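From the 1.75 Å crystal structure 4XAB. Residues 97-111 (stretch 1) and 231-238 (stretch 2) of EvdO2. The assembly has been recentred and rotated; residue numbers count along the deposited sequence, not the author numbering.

Stretch 1 97-111: IASAFLDMAEEELEF
Stretch 2 (231-238) LVFMSAPA

What holds the two backbones together? Glu110 and Met234 form an antiparallel, hydrogen-bonded pair with their CA atoms 5.2 Å apart. Glu110 N donates to Met234 O at 2.8 Å, and Met234 N returns the bond to Glu110 O at 2.9 Å, each with an angle of 150° at the hydrogen. Next in register, Phe111 faces Phe233 as a non-hydrogen-bonded pair, CA to CA 4.5 Å. Extended phi/psi values suit this pairing: -87/154 for Glu110, -154/160 for Phe111, -124/134 for Phe233 and -153/159 for Met234. The same carbonyls also receive CA-H...O contacts, Phe233 CA to Glu110 O at 3.3 Å and Leu109 CA to Met234 O at 3.4 Å, while Phe111 CA lies 3.0 Å from Val232 O.

How does the contact continue where direct pairing stops? A water bridges the two stretches, donating to Glu108 O at 3.0 Å and accepting from Ala236 N at 2.9 Å, so two backbone groups too far apart to bond directly are still joined. Ser235, with chi1 at 72° (p), directs its hydroxyl to the next residue, where Ser235 OG donates to Ala236 O at 2.9 Å.

How does stretch 1 reach the strand? Its helix ends at Leu102, and Asp103 leaves helical geometry with phi/psi 55/46. Met104 (-132/145) is extended; its N bonds to Ser99 O at 3.2 Å, and Ser99 OG (chi1 t) donates to Met104 O at a very short 2.4 Å, tying the turn to the helix. A 3-10 segment over Glu106 to Glu108 follows, and Leu109 (-88/128) leads into Glu110.

Which side chains fill the apolar face? Phe233 (chi1 m, chi2 96°) shares a sheet face with Phe111 (chi1 p, chi2 -95°) and meets the helix as well. Ala98 CB points toward stretch 2 and sits 3.6 Å from Phe233 CG; Phe111 CB is 3.6 Å from Phe233 CD2, and Leu109 CD1 (m, t) is 4.3 Å from that same Phe233 CD2. These nonpolar groups pack around the ring obliquely. Separately, away from the Phe233 ring, Met104 (m, t, p) brings its CE to 3.6 Å from Ser235 CB.

What lies on the other face? Glu110 (m, t, chi3 36°) and Met234 (p, t, t) project there together, Glu110 OE1 lying 3.9 Å from Met234 CE in van der Waals contact. Glu110 OE2 approaches Ala236 CA at 3.7 Å, carrying the packing beyond the paired residues.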

# COMPACT_ATOMS: atom_id res chain seq x y z
N ILE A 97 6.10 11.24 9.86
CA ILE A 97 5.65 11.74 8.57
C ILE A 97 4.12 11.76 8.52
O ILE A 97 3.52 12.73 8.09
CB ILE A 97 6.21 10.88 7.40
CG1 ILE A 97 7.72 11.10 7.26
CG2 ILE A 97 5.51 11.23 6.10
CD1 ILE A 97 8.40 10.17 6.26
N ALA A 98 3.51 10.68 9.00
CA ALA A 98 2.05 10.57 9.00
C ALA A 98 1.44 11.69 9.83
O ALA A 98 0.46 12.31 9.42
CB ALA A 98 1.62 9.21 9.54
N SER A 99 2.03 11.93 10.99
CA SER A 99 1.61 13.00 11.88
C SER A 99 1.66 14.36 11.19
O SER A 99 0.70 15.14 11.26
CB SER A 99 2.49 13.01 13.13
OG SER A 99 2.15 14.12 13.94
N ALA A 100 2.77 14.64 10.51
CA ALA A 100 2.92 15.90 9.78
C ALA A 100 1.89 16.02 8.66
O ALA A 100 1.29 17.08 8.46
CB ALA A 100 4.32 16.02 9.21
N PHE A 101 1.67 14.93 7.94
CA PHE A 101 0.77 14.97 6.79
C PHE A 101 -0.71 15.00 7.20
O PHE A 101 -1.53 15.54 6.46
CB PHE A 101 1.02 13.77 5.87
CG PHE A 101 2.23 13.91 4.97
CD1 PHE A 101 3.18 14.89 5.21
CD2 PHE A 101 2.40 13.06 3.89
CE1 PHE A 101 4.29 15.02 4.38
CE2 PHE A 101 3.51 13.18 3.06
CZ PHE A 101 4.45 14.17 3.30
N LEU A 102 -1.04 14.41 8.34
CA LEU A 102 -2.44 14.36 8.79
C LEU A 102 -2.80 15.46 9.78
O LEU A 102 -3.96 15.60 10.14
CB LEU A 102 -2.76 12.99 9.41
CG LEU A 102 -2.66 11.76 8.51
CD1 LEU A 102 -2.71 10.51 9.36
CD2 LEU A 102 -3.78 11.75 7.49
N ASP A 103 -1.80 16.22 10.23
CA ASP A 103 -1.99 17.22 11.29
C ASP A 103 -2.59 16.59 12.54
O ASP A 103 -3.52 17.14 13.15
CB ASP A 103 -2.87 18.37 10.82
CG ASP A 103 -2.17 19.28 9.85
OD1 ASP A 103 -1.03 19.71 10.16
OD2 ASP A 103 -2.73 19.55 8.77
N MET A 104 -2.05 15.44 12.92
CA MET A 104 -2.48 14.72 14.11
C MET A 104 -1.29 14.31 14.95
O MET A 104 -0.24 13.98 14.41
CB MET A 104 -3.27 13.48 13.73
CG MET A 104 -4.56 13.78 13.05
SD MET A 104 -5.31 12.23 12.57
CE MET A 104 -5.29 11.34 14.13
N ALA A 105 -1.47 14.34 16.27
CA ALA A 105 -0.42 13.88 17.18
C ALA A 105 -0.12 12.41 16.91
O ALA A 105 -1.02 11.64 16.62
CB ALA A 105 -0.83 14.08 18.65
N GLU A 106 1.15 12.04 17.01
CA GLU A 106 1.57 10.66 16.78
C GLU A 106 0.81 9.69 17.69
O GLU A 106 0.47 8.57 17.29
CB GLU A 106 3.08 10.53 17.00
CG GLU A 106 3.88 11.32 15.98
CD GLU A 106 5.37 11.11 16.11
OE1 GLU A 106 5.79 10.02 16.54
OE2 GLU A 106 6.13 12.04 15.76
N GLU A 107 0.55 10.13 18.91
CA GLU A 107 -0.15 9.32 19.90
C GLU A 107 -1.61 9.05 19.54
O GLU A 107 -2.22 8.14 20.09
CB GLU A 107 -0.09 10.02 21.27
CG GLU A 107 1.31 10.17 21.85
CD GLU A 107 2.04 11.41 21.36
OE1 GLU A 107 1.56 12.08 20.42
OE2 GLU A 107 3.10 11.73 21.93
N GLU A 108 -2.15 9.85 18.63
CA GLU A 108 -3.53 9.69 18.17
C GLU A 108 -3.66 8.66 17.05
O GLU A 108 -4.77 8.25 16.71
CB GLU A 108 -4.08 11.03 17.67
CG GLU A 108 -4.48 11.97 18.78
CD GLU A 108 -4.83 13.35 18.26
OE1 GLU A 108 -4.62 14.33 19.01
OE2 GLU A 108 -5.32 13.46 17.12
N LEU A 109 -2.54 8.26 16.47
CA LEU A 109 -2.60 7.39 15.30
C LEU A 109 -2.63 5.92 15.67
O LEU A 109 -1.79 5.44 16.44
CB LEU A 109 -1.40 7.66 14.39
CG LEU A 109 -1.29 9.11 13.92
CD1 LEU A 109 0.03 9.34 13.20
CD2 LEU A 109 -2.46 9.45 13.02
N GLU A 110 -3.60 5.21 15.12
CA GLU A 110 -3.57 3.76 15.09
C GLU A 110 -2.79 3.33 13.86
O GLU A 110 -2.73 4.06 12.87
CB GLU A 110 -4.98 3.18 15.07
CG GLU A 110 -5.73 3.45 16.36
CD GLU A 110 -7.18 3.06 16.29
OE1 GLU A 110 -7.50 2.05 15.62
OE2 GLU A 110 -8.01 3.77 16.89
N PHE A 111 -2.19 2.14 13.91
CA PHE A 111 -1.35 1.72 12.80
C PHE A 111 -1.24 0.21 12.67
O PHE A 111 -1.51 -0.53 13.62
CB PHE A 111 0.06 2.32 12.94
CG PHE A 111 0.67 2.12 14.30
CD1 PHE A 111 0.56 3.10 15.28
CD2 PHE A 111 1.32 0.94 14.61
CE1 PHE A 111 1.11 2.91 16.53
CE2 PHE A 111 1.87 0.74 15.87
CZ PHE A 111 1.77 1.73 16.83
N LEU A 231 2.98 0.78 5.67
CA LEU A 231 2.51 1.15 7.00
C LEU A 231 1.28 2.01 6.84
O LEU A 231 1.26 2.96 6.05
CB LEU A 231 3.59 1.89 7.77
CG LEU A 231 4.72 1.00 8.29
CD1 LEU A 231 5.90 1.87 8.72
CD2 LEU A 231 4.19 0.17 9.47
N VAL A 232 0.22 1.65 7.56
CA VAL A 232 -1.02 2.40 7.56
C VAL A 232 -1.17 3.14 8.87
O VAL A 232 -0.97 2.57 9.92
CB VAL A 232 -2.20 1.46 7.34
CG1 VAL A 232 -3.51 2.22 7.50
CG2 VAL A 232 -2.08 0.81 5.97
N PHE A 233 -1.47 4.44 8.80
CA PHE A 233 -1.68 5.27 9.98
C PHE A 233 -3.04 5.91 9.86
O PHE A 233 -3.39 6.44 8.80
CB PHE A 233 -0.59 6.35 10.09
CG PHE A 233 0.79 5.81 10.37
CD1 PHE A 233 1.69 5.57 9.34
CD2 PHE A 233 1.18 5.51 11.67
CE1 PHE A 233 2.95 5.06 9.61
CE2 PHE A 233 2.43 5.00 11.94
CZ PHE A 233 3.32 4.77 10.90
N MET A 234 -3.81 5.89 10.94
CA MET A 234 -5.18 6.37 10.84
C MET A 234 -5.70 6.89 12.17
O MET A 234 -5.20 6.52 13.23
CB MET A 234 -6.09 5.26 10.35
CG MET A 234 -6.19 4.13 11.32
SD MET A 234 -6.85 2.67 10.51
CE MET A 234 -6.77 1.48 11.83
N SER A 235 -6.72 7.73 12.10
CA SER A 235 -7.36 8.25 13.30
C SER A 235 -8.32 7.21 13.86
O SER A 235 -8.69 6.26 13.16
CB SER A 235 -8.13 9.52 12.99
OG SER A 235 -9.29 9.19 12.24
N ALA A 236 -8.73 7.41 15.10
CA ALA A 236 -9.88 6.71 15.65
C ALA A 236 -11.11 6.97 14.77
O ALA A 236 -11.19 8.01 14.10
CB ALA A 236 -10.14 7.14 17.09
N PRO A 237 -12.07 6.04 14.78
CA PRO A 237 -13.25 6.21 13.93
C PRO A 237 -14.23 7.24 14.49
O PRO A 237 -14.36 7.36 15.70
CB PRO A 237 -13.88 4.82 13.92
CG PRO A 237 -13.51 4.24 15.24
CD PRO A 237 -12.12 4.78 15.55
N ALA A 238 -14.88 7.98 13.60
CA ALA A 238 -15.91 8.94 13.98
C ALA A 238 -17.24 8.54 13.35
O ALA A 238 -17.29 8.13 12.19
CB ALA A 238 -15.51 10.34 13.54
O HOH W 1 -7.49 9.51 16.60